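Long-range contact in Lmo2445 protein (Listeria monocytogenes EGD-e, PDB 5HZL), which is of unknown function but, as a secreted, calcium-binding leucine-rich-repeat protein of the internalin type, may take part in interactions with other proteins: residues F224-L229 against G259-T264. Sequence-based numbering, arbitrary orientation.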
ATOM      1  N   PHE A 224     -15.416   9.947   1.365  1.00 47.31           N
ATOM      2  CA  PHE A 224     -14.651  10.482   2.490  1.00 48.43           C
ATOM      3  C   PHE A 224     -15.348  11.662   3.173  1.00 50.28           C
ATOM      4  O   PHE A 224     -15.365  11.745   4.403  1.00 49.96           O
ATOM      5  CB  PHE A 224     -13.242  10.897   2.026  1.00 48.49           C
ATOM      6  CG  PHE A 224     -12.386  11.464   3.129  1.00 49.74           C
ATOM      7  CD1 PHE A 224     -12.398  12.825   3.403  1.00 49.77           C
ATOM      8  CD2 PHE A 224     -11.577  10.635   3.904  1.00 49.69           C
ATOM      9  CE1 PHE A 224     -11.625  13.347   4.423  1.00 50.52           C
ATOM     10  CE2 PHE A 224     -10.799  11.156   4.923  1.00 50.13           C
ATOM     11  CZ  PHE A 224     -10.826  12.512   5.184  1.00 50.76           C
ATOM     12  N   ILE A 225     -15.912  12.566   2.371  1.00 51.62           N
ATOM     13  CA  ILE A 225     -16.607  13.749   2.891  1.00 53.89           C
ATOM     14  C   ILE A 225     -17.680  13.393   3.923  1.00 54.29           C
ATOM     15  O   ILE A 225     -17.780  14.019   4.978  1.00 57.01           O
ATOM     16  CB  ILE A 225     -17.246  14.575   1.743  1.00 55.65           C
ATOM     17  CG1 ILE A 225     -16.149  15.196   0.874  1.00 55.51           C
ATOM     18  CG2 ILE A 225     -18.123  15.701   2.290  1.00 58.00           C
ATOM     19  CD1 ILE A 225     -16.659  15.905  -0.364  1.00 56.24           C
ATOM     20  N   TYR A 226     -18.460  12.372   3.620  1.00 51.88           N
ATOM     21  CA  TYR A 226     -19.539  11.961   4.492  1.00 52.01           C
ATOM     22  C   TYR A 226     -19.084  11.058   5.635  1.00 50.77           C
ATOM     23  O   TYR A 226     -19.539  11.215   6.757  1.00 53.23           O
ATOM     24  CB  TYR A 226     -20.621  11.306   3.643  1.00 52.28           C
ATOM     25  CG  TYR A 226     -21.127  12.219   2.549  1.00 51.74           C
ATOM     26  CD1 TYR A 226     -20.463  12.304   1.329  1.00 50.15           C
ATOM     27  CD2 TYR A 226     -22.270  12.995   2.729  1.00 53.96           C
ATOM     28  CE1 TYR A 226     -20.923  13.136   0.325  1.00 51.08           C
ATOM     29  CE2 TYR A 226     -22.745  13.825   1.724  1.00 53.97           C
ATOM     30  CZ  TYR A 226     -22.067  13.893   0.525  1.00 52.19           C
ATOM     31  OH  TYR A 226     -22.515  14.706  -0.486  1.00 51.28           O
ATOM     32  N   GLN A 227     -18.193  10.119   5.349  1.00 48.80           N
ATOM     33  CA  GLN A 227     -17.667   9.192   6.361  1.00 47.90           C
ATOM     34  C   GLN A 227     -16.908   9.918   7.475  1.00 48.77           C
ATOM     35  O   GLN A 227     -16.927   9.481   8.623  1.00 50.28           O
ATOM     36  CB  GLN A 227     -16.772   8.159   5.696  1.00 46.02           C
ATOM     37  CG  GLN A 227     -17.530   7.247   4.747  1.00 46.54           C
ATOM     38  CD  GLN A 227     -16.633   6.305   3.962  1.00 45.62           C
ATOM     39  OE1 GLN A 227     -15.516   6.647   3.568  1.00 44.75           O
ATOM     40  NE2 GLN A 227     -17.132   5.116   3.714  1.00 46.57           N
ATOM     41  N   ALA A 228     -16.264  11.031   7.137  1.00 48.86           N
ATOM     42  CA  ALA A 228     -15.522  11.830   8.116  1.00 51.79           C
ATOM     43  C   ALA A 228     -16.379  12.177   9.334  1.00 55.78           C
ATOM     44  O   ALA A 228     -15.869  12.259  10.453  1.00 58.14           O
ATOM     45  CB  ALA A 228     -14.997  13.107   7.470  1.00 51.38           C
ATOM     46  N   LEU A 229     -17.685  12.352   9.106  1.00 58.11           N
ATOM     47  CA  LEU A 229     -18.654  12.683  10.161  1.00 60.07           C
ATOM     48  C   LEU A 229     -18.757  11.632  11.259  1.00 62.54           C
ATOM     49  O   LEU A 229     -19.157  11.954  12.368  1.00 66.66           O
ATOM     50  CB  LEU A 229     -20.025  12.986   9.557  1.00 59.60           C
ATOM     51  CG  LEU A 229     -20.011  14.193   8.610  1.00 59.01           C
ATOM     52  CD1 LEU A 229     -21.365  14.372   7.942  1.00 60.90           C
ATOM     53  CD2 LEU A 229     -19.577  15.464   9.329  1.00 60.25           C
ATOM     54  N   GLY A 259     -27.978   9.105   2.395  1.00 69.92           N
ATOM     55  CA  GLY A 259     -28.167   7.966   1.465  1.00 70.22           C
ATOM     56  C   GLY A 259     -27.271   7.826   0.238  1.00 68.08           C
ATOM     57  O   GLY A 259     -27.353   6.801  -0.457  1.00 66.61           O
ATOM     58  N   SER A 260     -26.438   8.835  -0.055  1.00 66.17           N
ATOM     59  CA  SER A 260     -25.507   8.762  -1.210  1.00 63.83           C
ATOM     60  C   SER A 260     -24.188   9.458  -0.899  1.00 59.00           C
ATOM     61  O   SER A 260     -24.106  10.281   0.027  1.00 59.03           O
ATOM     62  CB  SER A 260     -26.100   9.413  -2.469  1.00 64.94           C
ATOM     63  OG  SER A 260     -26.124  10.829  -2.371  1.00 63.32           O
ATOM     64  N   TYR A 261     -23.160   9.142  -1.684  1.00 54.75           N
ATOM     65  CA  TYR A 261     -21.857   9.784  -1.492  1.00 51.42           C
ATOM     66  C   TYR A 261     -21.575  10.797  -2.592  1.00 49.96           C
ATOM     67  O   TYR A 261     -20.431  11.181  -2.797  1.00 47.10           O
ATOM     68  CB  TYR A 261     -20.717   8.770  -1.378  1.00 49.51           C
ATOM     69  CG  TYR A 261     -20.798   7.827  -0.198  1.00 50.09           C
ATOM     70  CD1 TYR A 261     -20.839   8.305   1.105  1.00 50.12           C
ATOM     71  CD2 TYR A 261     -20.747   6.455  -0.378  1.00 52.78           C
ATOM     72  CE1 TYR A 261     -20.888   7.445   2.198  1.00 51.44           C
ATOM     73  CE2 TYR A 261     -20.787   5.577   0.713  1.00 54.82           C
ATOM     74  CZ  TYR A 261     -20.855   6.074   2.006  1.00 53.58           C
ATOM     75  OH  TYR A 261     -20.890   5.187   3.075  1.00 54.18           O
HETATM   76  N   MSE A 262     -22.617  11.246  -3.287  1.00 52.77           N
HETATM   77  CA  MSE A 262     -22.429  12.232  -4.346  1.00 53.48           C
HETATM   78  C   MSE A 262     -22.447  13.608  -3.749  1.00 53.04           C
HETATM   79  O   MSE A 262     -23.260  13.898  -2.893  1.00 52.92           O
HETATM   80  CB  MSE A 262     -23.501  12.159  -5.417  1.00 56.22           C
HETATM   81  CG  MSE A 262     -23.586  10.765  -6.043  1.00 58.63           C
HETATM   82 SE   MSE A 262     -21.939  10.145  -6.947  1.00 57.62          SE
HETATM   83  CE  MSE A 262     -21.854  11.455  -8.415  1.00 57.36           C
ATOM     84  N   TYR A 263     -21.522  14.458  -4.187  1.00 53.39           N
ATOM     85  CA  TYR A 263     -21.430  15.844  -3.722  1.00 53.45           C
ATOM     86  C   TYR A 263     -21.511  16.732  -4.965  1.00 54.04           C
ATOM     87  O   TYR A 263     -20.788  16.519  -5.944  1.00 53.46           O
ATOM     88  CB  TYR A 263     -20.141  16.096  -2.934  1.00 51.50           C
ATOM     89  CG  TYR A 263     -20.095  17.480  -2.359  1.00 53.68           C
ATOM     90  CD1 TYR A 263     -20.754  17.779  -1.172  1.00 56.81           C
ATOM     91  CD2 TYR A 263     -19.411  18.504  -2.994  1.00 54.65           C
ATOM     92  CE1 TYR A 263     -20.736  19.067  -0.637  1.00 58.50           C
ATOM     93  CE2 TYR A 263     -19.385  19.794  -2.461  1.00 56.31           C
ATOM     94  CZ  TYR A 263     -20.048  20.072  -1.284  1.00 57.71           C
ATOM     95  OH  TYR A 263     -20.017  21.344  -0.759  1.00 59.05           O
ATOM     96  N   THR A 264     -22.412  17.706  -4.933  1.00 56.41           N
ATOM     97  CA  THR A 264     -22.608  18.623  -6.047  1.00 57.72           C
ATOM     98  C   THR A 264     -21.787  19.876  -5.824  1.00 58.19           C
ATOM     99  O   THR A 264     -21.798  20.414  -4.719  1.00 58.24           O
ATOM    100  CB  THR A 264     -24.095  19.015  -6.157  1.00 59.66           C
ATOM    101  OG1 THR A 264     -24.870  17.836  -6.359  1.00 60.13           O
ATOM    102  CG2 THR A 264     -24.350  19.969  -7.323  1.00 61.33           C
TER
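The short helix 223-227 of the C-terminal E-set-like domain packs against the backbone of 260-263 through Tyr226, whose ring lies on the entry to strand 262-264. This strand pairs antiparallel with 219-221, which leads directly into the helix. CG of Tyr226 stands anti to the carbonyl carbon, beside the backbone N (chi1 -57°), and the ring beyond it is sandwiched: Ser260 O stands 4.0 Å above its plane, over the centre, while CG2 of Ile225 lies near the rim of the opposite face. The Tyr226 hydroxyl donates a weak hydrogen bond to the carbonyl of Met262 (selenomethionine), with Tyr226 OH 2.6 Å from Met262 O.

The Tyr226 and Tyr261 side chains run past one another, pointing opposite ways. Tyr226 CB meets the edge of the Tyr261 ring in its plane, 3.9 Å from CD1. Farther out, the Gln227 and Tyr261 side chains cross at about a right angle, with NE2 of Gln227 3.8 Å from OH of Tyr261; amide and ring planes are 65° apart. Gln227 OE1 accepts a hydrogen bond from the backbone N of Ile185, which helps hold the amide group. At the hydroxyl end of Tyr226, its OH lies in the plane of the Tyr263 ring, at the edge, 3.6 Å from CD1, and Ile225 CD1 approaches Tyr263 CG at 4.3 Å. Ile225 and Tyr263 both continue onto Ile279 of strand 273-281.

Tyr261 also touches Glu163, a calcium ligand, which places this end of the contact beside a bound calcium ion. Chemically, one aromatic side chain lies against backbone carbonyls, Tyr261 O coming within 3.7 Å of Tyr226 CE1, with apolar contacts to Tyr261 and Tyr263 around it; the buried Tyr226 hydroxyl finds its acceptor, weakly, in Met262 O at the start of strand 262-264.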